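Local coordinates for cycloserine biosynthesis protein DcsG (Streptomyces lavendulae, PDB 6JIL), which catalyses the ATP- and magnesium-dependent cyclization of O-ureido-D-serine to the antibiotic D-cycloserine, as a monomeric ligase of the ATP-grasp family, at residues A[130-136]-A[147-152]; A[178-184]-A[257-261]; A[6-12]-A[52-58]. Numbering follows the deposited sequence.

Contact 1: A[130-136]-A[147-152]; sequences EAREFVV and VQRYQR. With ADP (adenosine-5'-diphosphate), chain G.
Strands 133-136 and 148-151 are antiparallel; the axes of these short segments approach to 4.7 Å, their N-to-C directions at 149°. V147 comes first, its CG1 3.8 Å from V135 CG1 and 4.0 Å from ADP O4'. Q148 and V136 form a hydrogen-bonded pair, each N 3.0 Å from the other's O. R149, extended (t to chi3), faces V135 in a non-hydrogen-bonded pair and turns its guanidinium edge to E133 in a salt bridge, R149 NE to E133 OE1 2.8 Å and R149 NH2 to E133 OE2 3.3 Å; NH2 also bridges to D182. Y150 pairs with F134, each N 2.9 Å from the other's O; its CB sits over the F134 ring, 4.0 Å from the centroid. Q151 makes a non-hydrogen-bonded pair with E133 (CA to CA 4.3 Å). R152 gives N to R132 O (3.0 Å) and NE to A131 O (2.9 Å). V135 CG2 lies 3.8 Å from ADP C6. The beta hairpin 133-138/148-151, with 148-151 outermost in its antiparallel sheet, lines the ATP-grasp nucleotide pocket through V135 and V147.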
loop_
_atom_site.group_PDB
_atom_site.type_symbol
_atom_site.label_atom_id
_atom_site.label_comp_id
_atom_site.label_asym_id
_atom_site.label_seq_id
_atom_site.Cartn_x
_atom_site.Cartn_y
_atom_site.Cartn_z
ATOM N N GLU A 130 10.886 23.055 10.917
ATOM C CA GLU A 130 9.889 23.691 10.063
ATOM C C GLU A 130 8.551 22.957 10.023
ATOM O O GLU A 130 7.546 23.521 9.596
ATOM C CB GLU A 130 10.440 23.827 8.642
ATOM C CG GLU A 130 11.809 23.171 8.444
ATOM C CD GLU A 130 11.730 21.668 8.242
ATOM O OE1 GLU A 130 12.761 20.988 8.420
ATOM O OE2 GLU A 130 10.645 21.164 7.889
ATOM N N ALA A 131 8.536 21.704 10.464
ATOM C CA ALA A 131 7.307 20.918 10.457
ATOM C C ALA A 131 6.373 21.342 11.593
ATOM O O ALA A 131 6.699 21.179 12.766
ATOM C CB ALA A 131 7.642 19.438 10.572
ATOM N N ARG A 132 5.218 21.894 11.238
ATOM C CA ARG A 132 4.250 22.338 12.237
ATOM C C ARG A 132 3.546 21.130 12.832
ATOM O O ARG A 132 3.186 21.113 14.009
ATOM C CB ARG A 132 3.216 23.281 11.604
ATOM C CG ARG A 132 3.736 24.679 11.259
ATOM C CD ARG A 132 3.948 25.536 12.514
ATOM N NE ARG A 132 5.172 25.209 13.253
ATOM C CZ ARG A 132 5.471 25.687 14.461
ATOM N NH1 ARG A 132 4.634 26.511 15.084
ATOM N NH2 ARG A 132 6.616 25.357 15.044
ATOM N N GLU A 133 3.348 20.116 12.007
ATOM C CA GLU A 133 2.697 18.898 12.451
ATOM C C GLU A 133 3.428 17.716 11.844
ATOM O O GLU A 133 4.113 17.857 10.833
ATOM C CB GLU A 133 1.222 18.902 12.026
ATOM C CG GLU A 133 0.438 20.045 12.652
ATOM C CD GLU A 133 -1.031 20.042 12.286
ATOM O OE1 GLU A 133 -1.763 19.131 12.722
ATOM O OE2 GLU A 133 -1.457 20.962 11.560
ATOM N N PHE A 134 3.305 16.555 12.472
ATOM C CA PHE A 134 3.962 15.358 11.961
ATOM C C PHE A 134 3.017 14.183 12.090
ATOM O O PHE A 134 1.984 14.289 12.741
ATOM C CB PHE A 134 5.266 15.092 12.720
ATOM C CG PHE A 134 5.092 14.853 14.202
ATOM C CD1 PHE A 134 5.232 13.572 14.734
ATOM C CD2 PHE A 134 4.857 15.916 15.073
ATOM C CE1 PHE A 134 5.148 13.355 16.114
ATOM C CE2 PHE A 134 4.770 15.710 16.454
ATOM C CZ PHE A 134 4.918 14.427 16.975
ATOM N N VAL A 135 3.356 13.067 11.457
ATOM C CA VAL A 135 2.500 11.900 11.520
ATOM C C VAL A 135 3.259 10.690 12.019
ATOM O O VAL A 135 4.443 10.516 11.713
ATOM C CB VAL A 135 1.908 11.569 10.133
ATOM C CG1 VAL A 135 0.976 10.357 10.221
ATOM C CG2 VAL A 135 1.166 12.773 9.595
ATOM N N VAL A 136 2.568 9.866 12.800
ATOM C CA VAL A 136 3.137 8.638 13.323
ATOM C C VAL A 136 2.370 7.493 12.679
ATOM O O VAL A 136 1.146 7.525 12.584
ATOM C CB VAL A 136 2.983 8.527 14.858
ATOM C CG1 VAL A 136 3.355 7.103 15.314
ATOM C CG2 VAL A 136 3.871 9.568 15.551
ATOM N N VAL A 147 -2.539 5.190 12.470
ATOM C CA VAL A 147 -1.941 6.370 11.871
ATOM C C VAL A 147 -2.519 7.577 12.587
ATOM O O VAL A 147 -3.734 7.657 12.779
ATOM C CB VAL A 147 -2.279 6.478 10.380
ATOM C CG1 VAL A 147 -1.713 7.760 9.821
ATOM C CG2 VAL A 147 -1.725 5.276 9.632
ATOM N N GLN A 148 -1.659 8.510 12.990
ATOM C CA GLN A 148 -2.123 9.699 13.696
ATOM C C GLN A 148 -1.356 10.980 13.365
ATOM O O GLN A 148 -0.180 10.953 12.992
ATOM C CB GLN A 148 -2.093 9.468 15.217
ATOM C CG GLN A 148 -2.964 8.310 15.694
ATOM C CD GLN A 148 -3.130 8.263 17.210
ATOM O OE1 GLN A 148 -3.584 7.259 17.768
ATOM N NE2 GLN A 148 -2.774 9.355 17.880
ATOM N N ARG A 149 -2.054 12.099 13.540
ATOM C CA ARG A 149 -1.540 13.437 13.279
ATOM C C ARG A 149 -1.263 14.155 14.602
ATOM O O ARG A 149 -2.060 14.073 15.537
ATOM C CB ARG A 149 -2.589 14.198 12.463
ATOM C CG ARG A 149 -2.271 15.627 12.128
ATOM C CD ARG A 149 -3.428 16.222 11.343
ATOM N NE ARG A 149 -3.159 17.580 10.888
ATOM C CZ ARG A 149 -3.860 18.193 9.943
ATOM N NH1 ARG A 149 -4.872 17.569 9.357
ATOM N NH2 ARG A 149 -3.537 19.421 9.572
ATOM N N TYR A 150 -0.134 14.851 14.682
ATOM C CA TYR A 150 0.225 15.578 15.902
ATOM C C TYR A 150 0.854 16.944 15.647
ATOM O O TYR A 150 1.585 17.131 14.672
ATOM C CB TYR A 150 1.234 14.787 16.755
ATOM C CG TYR A 150 0.820 13.392 17.161
ATOM C CD1 TYR A 150 1.056 12.296 16.327
ATOM C CD2 TYR A 150 0.210 13.165 18.395
ATOM C CE1 TYR A 150 0.690 11.001 16.718
ATOM C CE2 TYR A 150 -0.155 11.891 18.794
ATOM C CZ TYR A 150 0.085 10.813 17.959
ATOM O OH TYR A 150 -0.282 9.558 18.379
ATOM N N GLN A 151 0.571 17.889 16.539
ATOM C CA GLN A 151 1.168 19.218 16.474
ATOM C C GLN A 151 2.540 18.948 17.083
ATOM O O GLN A 151 2.651 18.095 17.960
ATOM C CB GLN A 151 0.381 20.199 17.347
ATOM C CG GLN A 151 -0.984 20.575 16.792
ATOM C CD GLN A 151 -1.864 21.259 17.826
ATOM O OE1 GLN A 151 -2.910 21.823 17.493
ATOM N NE2 GLN A 151 -1.451 21.203 19.089
ATOM N N ARG A 152 3.582 19.647 16.643
ATOM C CA ARG A 152 4.917 19.372 17.171
ATOM C C ARG A 152 5.072 19.471 18.685
ATOM O O ARG A 152 6.011 18.911 19.255
ATOM C CB ARG A 152 5.973 20.256 16.500
ATOM C CG ARG A 152 5.892 21.734 16.818
ATOM C CD ARG A 152 7.259 22.356 16.614
ATOM N NE ARG A 152 7.847 21.908 15.360
ATOM C CZ ARG A 152 9.111 21.523 15.217
ATOM N NH1 ARG A 152 9.940 21.528 16.254
ATOM N NH2 ARG A 152 9.545 21.114 14.037
HETATM P PB ADP G . -2.035 3.557 5.034
HETATM O O1B ADP G . -3.105 4.223 4.028
HETATM O O2B ADP G . -1.330 2.394 4.341
HETATM O O3B ADP G . -2.786 3.035 6.278
HETATM P PA ADP G . -0.917 6.050 4.720
HETATM O O1A ADP G . 0.460 6.455 4.446
HETATM O O2A ADP G . -1.684 5.964 3.330
HETATM O O3A ADP G . -0.885 4.619 5.506
HETATM O "O5'" ADP G . -1.577 7.144 5.697
HETATM C "C5'" ADP G . -2.998 7.001 5.686
HETATM C "C4'" ADP G . -3.627 8.386 5.487
HETATM O "O4'" ADP G . -3.096 9.315 6.459
HETATM C "C3'" ADP G . -3.302 8.944 4.106
HETATM O "O3'" ADP G . -4.275 8.564 3.141
HETATM C "C2'" ADP G . -3.250 10.455 4.348
HETATM O "O2'" ADP G . -4.535 11.063 4.180
HETATM C "C1'" ADP G . -2.729 10.567 5.799
HETATM N N9 ADP G . -1.255 10.786 5.835
HETATM C C8 ADP G . -0.289 9.876 6.190
HETATM N N7 ADP G . 0.890 10.424 6.162
HETATM C C5 ADP G . 0.774 11.715 5.788
HETATM C C6 ADP G . 1.651 12.833 5.792
HETATM N N6 ADP G . 3.008 12.669 6.032
HETATM N N1 ADP G . 1.136 14.059 5.578
HETATM C C2 ADP G . -0.168 14.248 5.368
HETATM N N3 ADP G . -1.029 13.233 5.363
HETATM C C4 ADP G . -0.612 11.968 5.565
#

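Contact 2: A[178-184]-A[257-261]; sequences VESVDRH and LVRGA. With ADP (adenosine-5'-diphosphate), chain G.
S180, with chi1 in the p well, meets the end of strand 257-259: its OG donates to R259 O at 2.5 Å and lies 3.4 Å from R259 CB. This is the adenine side of the ATP-grasp nucleotide site, where a type I beta turn from V178 to V181 runs on into a short helix that includes 181-184. The turn is closed by V181 N to V178 O at 3.1 Å, and S180 O receives H184 N at 2.8 Å. The CA atoms of S180 and R259 are 6.0 Å apart and those of V181 and V258 6.7 Å. V258 points toward the turn and packs on both valines, CG1 to V181 CG2 at 3.7 Å and CG2 to V178 CG1 at 4.2 Å; M266 and L268 of strand 265-271 also touch it. H184 CB rests 4.0 Å from R259 CD. Both ends of the turn meet the base: V181 CG2 packs 3.8 Å from ADP C2, while V178 N at its start donates to ADP N1 at 2.9 Å.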
loop_
_atom_site.group_PDB
_atom_site.type_symbol
_atom_site.label_atom_id
_atom_site.label_comp_id
_atom_site.label_asym_id
_atom_site.label_seq_id
_atom_site.Cartn_x
_atom_site.Cartn_y
_atom_site.Cartn_z
ATOM N N VAL A 178 2.241 16.766 5.499
ATOM C CA VAL A 178 2.201 17.481 4.223
ATOM C C VAL A 178 0.935 18.334 4.202
ATOM O O VAL A 178 -0.174 17.820 4.064
ATOM C CB VAL A 178 2.200 16.486 3.037
ATOM C CG1 VAL A 178 1.959 17.220 1.718
ATOM C CG2 VAL A 178 3.531 15.745 2.995
ATOM N N GLU A 179 1.123 19.640 4.344
ATOM C CA GLU A 179 0.033 20.610 4.402
ATOM C C GLU A 179 -0.970 20.631 3.255
ATOM O O GLU A 179 -2.146 20.941 3.469
ATOM C CB GLU A 179 0.615 22.016 4.587
ATOM C CG GLU A 179 1.549 22.133 5.791
ATOM C CD GLU A 179 1.969 23.566 6.078
ATOM O OE1 GLU A 179 2.513 24.231 5.167
ATOM O OE2 GLU A 179 1.759 24.027 7.220
ATOM N N SER A 180 -0.532 20.311 2.044
ATOM C CA SER A 180 -1.452 20.333 0.913
ATOM C C SER A 180 -2.532 19.267 1.018
ATOM O O SER A 180 -3.591 19.406 0.425
ATOM C CB SER A 180 -0.702 20.148 -0.408
ATOM O OG SER A 180 -0.259 18.811 -0.564
ATOM N N VAL A 181 -2.276 18.208 1.772
ATOM C CA VAL A 181 -3.254 17.128 1.891
ATOM C C VAL A 181 -4.588 17.560 2.515
ATOM O O VAL A 181 -5.633 16.969 2.234
ATOM C CB VAL A 181 -2.666 15.933 2.684
ATOM C CG1 VAL A 181 -3.681 14.812 2.779
ATOM C CG2 VAL A 181 -1.418 15.427 1.997
ATOM N N ASP A 182 -4.555 18.592 3.350
ATOM C CA ASP A 182 -5.772 19.089 3.991
ATOM C C ASP A 182 -6.790 19.602 2.978
ATOM O O ASP A 182 -7.995 19.404 3.139
ATOM C CB ASP A 182 -5.431 20.216 4.967
ATOM C CG ASP A 182 -5.090 19.704 6.339
ATOM O OD1 ASP A 182 -4.691 20.518 7.197
ATOM O OD2 ASP A 182 -5.231 18.485 6.565
ATOM N N ARG A 183 -6.301 20.262 1.934
ATOM C CA ARG A 183 -7.182 20.809 0.917
ATOM C C ARG A 183 -7.185 20.085 -0.426
ATOM O O ARG A 183 -8.151 20.185 -1.175
ATOM C CB ARG A 183 -6.866 22.294 0.709
ATOM C CG ARG A 183 -5.389 22.665 0.838
ATOM C CD ARG A 183 -5.206 24.190 0.775
ATOM N NE ARG A 183 -3.842 24.617 1.087
ATOM C CZ ARG A 183 -2.798 24.472 0.276
ATOM N NH1 ARG A 183 -2.949 23.908 -0.913
ATOM N NH2 ARG A 183 -1.595 24.883 0.659
ATOM N N HIS A 184 -6.127 19.344 -0.729
ATOM C CA HIS A 184 -6.051 18.647 -2.008
ATOM C C HIS A 184 -5.960 17.135 -1.890
ATOM O O HIS A 184 -5.740 16.441 -2.881
ATOM C CB HIS A 184 -4.863 19.174 -2.802
ATOM C CG HIS A 184 -4.959 20.633 -3.109
ATOM N ND1 HIS A 184 -3.968 21.532 -2.782
ATOM C CD2 HIS A 184 -5.945 21.355 -3.689
ATOM C CE1 HIS A 184 -4.340 22.747 -3.144
ATOM N NE2 HIS A 184 -5.536 22.667 -3.696
ATOM N N LEU A 257 0.237 9.652 -4.425
ATOM C CA LEU A 257 0.990 10.902 -4.468
ATOM C C LEU A 257 0.359 12.057 -3.722
ATOM O O LEU A 257 -0.860 12.167 -3.649
ATOM C CB LEU A 257 1.172 11.339 -5.921
ATOM C CG LEU A 257 2.261 10.709 -6.784
ATOM C CD1 LEU A 257 2.486 9.271 -6.397
ATOM C CD2 LEU A 257 1.857 10.848 -8.248
ATOM N N VAL A 258 1.208 12.925 -3.180
ATOM C CA VAL A 258 0.762 14.124 -2.483
ATOM C C VAL A 258 1.547 15.297 -3.057
ATOM O O VAL A 258 2.623 15.109 -3.623
ATOM C CB VAL A 258 0.979 14.035 -0.947
ATOM C CG1 VAL A 258 0.058 12.974 -0.359
ATOM C CG2 VAL A 258 2.435 13.725 -0.624
ATOM N N ARG A 259 1.001 16.501 -2.921
ATOM C CA ARG A 259 1.635 17.708 -3.450
ATOM C C ARG A 259 2.563 18.378 -2.447
ATOM O O ARG A 259 2.147 18.723 -1.348
ATOM C CB ARG A 259 0.564 18.724 -3.879
ATOM C CG ARG A 259 -0.505 18.164 -4.812
ATOM C CD ARG A 259 -1.616 19.180 -5.131
ATOM N NE ARG A 259 -1.199 20.234 -6.058
ATOM C CZ ARG A 259 -0.592 21.362 -5.701
ATOM N NH1 ARG A 259 -0.322 21.609 -4.426
ATOM N NH2 ARG A 259 -0.249 22.247 -6.625
ATOM N N GLY A 260 3.822 18.565 -2.826
ATOM C CA GLY A 260 4.748 19.235 -1.931
ATOM C C GLY A 260 4.470 20.726 -1.989
ATOM O O GLY A 260 3.580 21.158 -2.719
ATOM N N ALA A 261 5.201 21.522 -1.216
ATOM C CA ALA A 261 5.003 22.971 -1.254
ATOM C C ALA A 261 5.467 23.409 -2.640
ATOM O O ALA A 261 4.927 24.334 -3.241
ATOM C CB ALA A 261 5.839 23.647 -0.174
HETATM P PB ADP G . -2.035 3.557 5.034
HETATM O O1B ADP G . -3.105 4.223 4.028
HETATM O O2B ADP G . -1.330 2.394 4.341
HETATM O O3B ADP G . -2.786 3.035 6.278
HETATM P PA ADP G . -0.917 6.050 4.720
HETATM O O1A ADP G . 0.460 6.455 4.446
HETATM O O2A ADP G . -1.684 5.964 3.330
HETATM O O3A ADP G . -0.885 4.619 5.506
HETATM O "O5'" ADP G . -1.577 7.144 5.697
HETATM C "C5'" ADP G . -2.998 7.001 5.686
HETATM C "C4'" ADP G . -3.627 8.386 5.487
HETATM O "O4'" ADP G . -3.096 9.315 6.459
HETATM C "C3'" ADP G . -3.302 8.944 4.106
HETATM O "O3'" ADP G . -4.275 8.564 3.141
HETATM C "C2'" ADP G . -3.250 10.455 4.348
HETATM O "O2'" ADP G . -4.535 11.063 4.180
HETATM C "C1'" ADP G . -2.729 10.567 5.799
HETATM N N9 ADP G . -1.255 10.786 5.835
HETATM C C8 ADP G . -0.289 9.876 6.190
HETATM N N7 ADP G . 0.890 10.424 6.162
HETATM C C5 ADP G . 0.774 11.715 5.788
HETATM C C6 ADP G . 1.651 12.833 5.792
HETATM N N6 ADP G . 3.008 12.669 6.032
HETATM N N1 ADP G . 1.136 14.059 5.578
HETATM C C2 ADP G . -0.168 14.248 5.368
HETATM N N3 ADP G . -1.029 13.233 5.363
HETATM C C4 ADP G . -0.612 11.968 5.565
#

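Contact 3: A[6-12]-A[52-58]; sequences LVTDAVS and VFRSPWT
V7 has more area buried here than any other residue of the pair. Its CG2 touches F53 CD2 at 3.8 Å and its CG1 lies 4.0 Å from P56 CB, while its backbone joins 6-8 and 52-55, parallel strands whose short-segment axes approach to 4.6 Å at 40°. V7 N donates to V52 O (2.8 Å), and V7 O accepts from both R54 N (3.0 Å) and S55 N (2.9 Å). On the other face, L6 CD2 meets V52 CB at 4.0 Å. These are neighbouring strands of an N-terminal parallel sheet of order 2-1-3-4, and further on the two segments keep meeting through polar side chains. S12, chi1 m, tucks in with CB 3.0 Å from S55 O and OG 3.3 Å from W57 CB; D9 OD2 takes S12 N at 2.9 Å, an Asx motif, and S12 OG at 2.7 Å. T58, close behind S12 in buried area, gives D9 OD1 both its OG1 (2.5 Å) and its N (3.0 Å), while V11 CB packs 3.7 Å from T58 CG2.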
loop_
_atom_site.group_PDB
_atom_site.type_symbol
_atom_site.label_atom_id
_atom_site.label_comp_id
_atom_site.label_asym_id
_atom_site.label_seq_id
_atom_site.Cartn_x
_atom_site.Cartn_y
_atom_site.Cartn_z
ATOM N N LEU A 6 -7.807 -16.004 -5.396
ATOM C CA LEU A 6 -7.794 -14.567 -5.115
ATOM C C LEU A 6 -7.950 -14.484 -3.593
ATOM O O LEU A 6 -9.027 -14.727 -3.053
ATOM C CB LEU A 6 -8.951 -13.861 -5.835
ATOM C CG LEU A 6 -8.969 -13.969 -7.373
ATOM C CD1 LEU A 6 -10.168 -13.222 -7.931
ATOM C CD2 LEU A 6 -7.684 -13.407 -7.969
ATOM N N VAL A 7 -6.860 -14.161 -2.905
ATOM C CA VAL A 7 -6.855 -14.124 -1.451
ATOM C C VAL A 7 -7.477 -12.912 -0.776
ATOM O O VAL A 7 -7.194 -11.767 -1.117
ATOM C CB VAL A 7 -5.418 -14.293 -0.904
ATOM C CG1 VAL A 7 -5.447 -14.449 0.619
ATOM C CG2 VAL A 7 -4.764 -15.504 -1.540
ATOM N N THR A 8 -8.308 -13.190 0.218
ATOM C CA THR A 8 -8.993 -12.165 0.991
ATOM C C THR A 8 -9.160 -12.740 2.401
ATOM O O THR A 8 -8.449 -13.667 2.788
ATOM C CB THR A 8 -10.405 -11.878 0.383
ATOM O OG1 THR A 8 -11.028 -10.789 1.075
ATOM C CG2 THR A 8 -11.302 -13.126 0.500
ATOM N N ASP A 9 -10.070 -12.153 3.170
ATOM C CA ASP A 9 -10.407 -12.654 4.497
ATOM C C ASP A 9 -11.790 -12.099 4.827
ATOM O O ASP A 9 -12.164 -11.023 4.357
ATOM C CB ASP A 9 -9.319 -12.340 5.561
ATOM C CG ASP A 9 -9.149 -10.858 5.877
ATOM O OD1 ASP A 9 -7.982 -10.462 6.083
ATOM O OD2 ASP A 9 -10.142 -10.102 5.961
ATOM N N ALA A 10 -12.565 -12.867 5.585
ATOM C CA ALA A 10 -13.937 -12.499 5.917
ATOM C C ALA A 10 -14.176 -11.040 6.267
ATOM O O ALA A 10 -15.088 -10.408 5.726
ATOM C CB ALA A 10 -14.463 -13.402 7.037
ATOM N N VAL A 11 -13.364 -10.498 7.164
ATOM C CA VAL A 11 -13.530 -9.111 7.588
ATOM C C VAL A 11 -13.328 -8.095 6.473
ATOM O O VAL A 11 -13.994 -7.066 6.435
ATOM C CB VAL A 11 -12.551 -8.765 8.739
ATOM C CG1 VAL A 11 -12.656 -7.291 9.097
ATOM C CG2 VAL A 11 -12.856 -9.634 9.963
ATOM N N SER A 12 -12.416 -8.397 5.564
ATOM C CA SER A 12 -12.074 -7.483 4.484
ATOM C C SER A 12 -12.870 -7.610 3.199
ATOM O O SER A 12 -12.997 -6.638 2.460
ATOM C CB SER A 12 -10.586 -7.627 4.162
ATOM O OG SER A 12 -9.814 -7.462 5.341
ATOM N N VAL A 52 -3.065 -14.882 -6.041
ATOM C CA VAL A 52 -2.971 -13.426 -6.064
ATOM C C VAL A 52 -3.555 -12.889 -4.761
ATOM O O VAL A 52 -4.657 -13.269 -4.348
ATOM C CB VAL A 52 -3.748 -12.792 -7.243
ATOM C CG1 VAL A 52 -3.860 -11.286 -7.039
ATOM C CG2 VAL A 52 -3.029 -13.067 -8.544
ATOM N N PHE A 53 -2.801 -12.012 -4.108
ATOM C CA PHE A 53 -3.248 -11.422 -2.855
ATOM C C PHE A 53 -4.051 -10.167 -3.169
ATOM O O PHE A 53 -3.510 -9.150 -3.605
ATOM C CB PHE A 53 -2.043 -11.096 -1.982
ATOM C CG PHE A 53 -1.165 -12.276 -1.718
ATOM C CD1 PHE A 53 0.139 -12.309 -2.188
ATOM C CD2 PHE A 53 -1.632 -13.351 -0.982
ATOM C CE1 PHE A 53 0.965 -13.402 -1.921
ATOM C CE2 PHE A 53 -0.813 -14.438 -0.715
ATOM C CZ PHE A 53 0.492 -14.458 -1.188
ATOM N N ARG A 54 -5.355 -10.252 -2.949
ATOM C CA ARG A 54 -6.235 -9.144 -3.242
ATOM C C ARG A 54 -6.596 -8.294 -2.040
ATOM O O ARG A 54 -6.268 -7.108 -2.001
ATOM C CB ARG A 54 -7.507 -9.664 -3.918
ATOM C CG ARG A 54 -7.276 -10.168 -5.338
ATOM C CD ARG A 54 -6.658 -9.061 -6.164
ATOM N NE ARG A 54 -7.398 -7.834 -5.918
ATOM C CZ ARG A 54 -6.844 -6.645 -5.719
ATOM N NH1 ARG A 54 -5.524 -6.504 -5.751
ATOM N NH2 ARG A 54 -7.618 -5.603 -5.428
ATOM N N SER A 55 -7.252 -8.896 -1.053
ATOM C CA SER A 55 -7.675 -8.138 0.111
ATOM C C SER A 55 -7.620 -8.838 1.468
ATOM O O SER A 55 -8.603 -8.827 2.208
ATOM C CB SER A 55 -9.092 -7.625 -0.125
ATOM O OG SER A 55 -9.950 -8.700 -0.464
ATOM N N PRO A 56 -6.473 -9.447 1.817
ATOM C CA PRO A 56 -6.342 -10.124 3.108
ATOM C C PRO A 56 -5.925 -8.989 4.038
ATOM O O PRO A 56 -4.916 -9.066 4.739
ATOM C CB PRO A 56 -5.207 -11.086 2.845
ATOM C CG PRO A 56 -4.287 -10.236 2.027
ATOM C CD PRO A 56 -5.213 -9.538 1.057
ATOM N N TRP A 57 -6.720 -7.929 4.037
ATOM C CA TRP A 57 -6.368 -6.739 4.790
ATOM C C TRP A 57 -6.247 -6.782 6.301
ATOM O O TRP A 57 -5.791 -5.806 6.904
ATOM C CB TRP A 57 -7.254 -5.579 4.339
ATOM C CG TRP A 57 -7.052 -5.278 2.868
ATOM C CD1 TRP A 57 -5.889 -5.412 2.153
ATOM C CD2 TRP A 57 -8.031 -4.795 1.943
ATOM N NE1 TRP A 57 -6.087 -5.050 0.844
ATOM C CE2 TRP A 57 -7.393 -4.664 0.687
ATOM C CE3 TRP A 57 -9.385 -4.458 2.051
ATOM C CZ2 TRP A 57 -8.063 -4.212 -0.450
ATOM C CZ3 TRP A 57 -10.055 -4.009 0.916
ATOM C CH2 TRP A 57 -9.392 -3.890 -0.317
ATOM N N THR A 58 -6.623 -7.894 6.925
ATOM C CA THR A 58 -6.466 -7.968 8.370
ATOM C C THR A 58 -5.008 -8.328 8.667
ATOM O O THR A 58 -4.630 -8.506 9.822
ATOM C CB THR A 58 -7.408 -9.022 9.024
ATOM O OG1 THR A 58 -7.157 -10.319 8.473
ATOM C CG2 THR A 58 -8.857 -8.643 8.801
#

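In the fold
The three contacts illustrate how one mixed alpha/beta chain varies its packing with location. Contacts 1 and 2, 14 Å apart between centres, are partly buried and flank the same ADP; the salt bridge from R149 NH2 to D182 OD1 (2.9 Å) ties them directly. Contact 1 is a local hairpin with regular backbone pairing and charged residues on its more open parts, whereas contact 2 joins a turn and a sequence-distant strand through valine packing, a serine hydroxyl on a backbone carbonyl and the R259 side chain. Contact 3, on the opposite side of the chain's centre, is largely buried; it combines parallel-strand pairing with hydroxyl and carboxylate bonds near W57, whose side chain approaches the metal ligand E271.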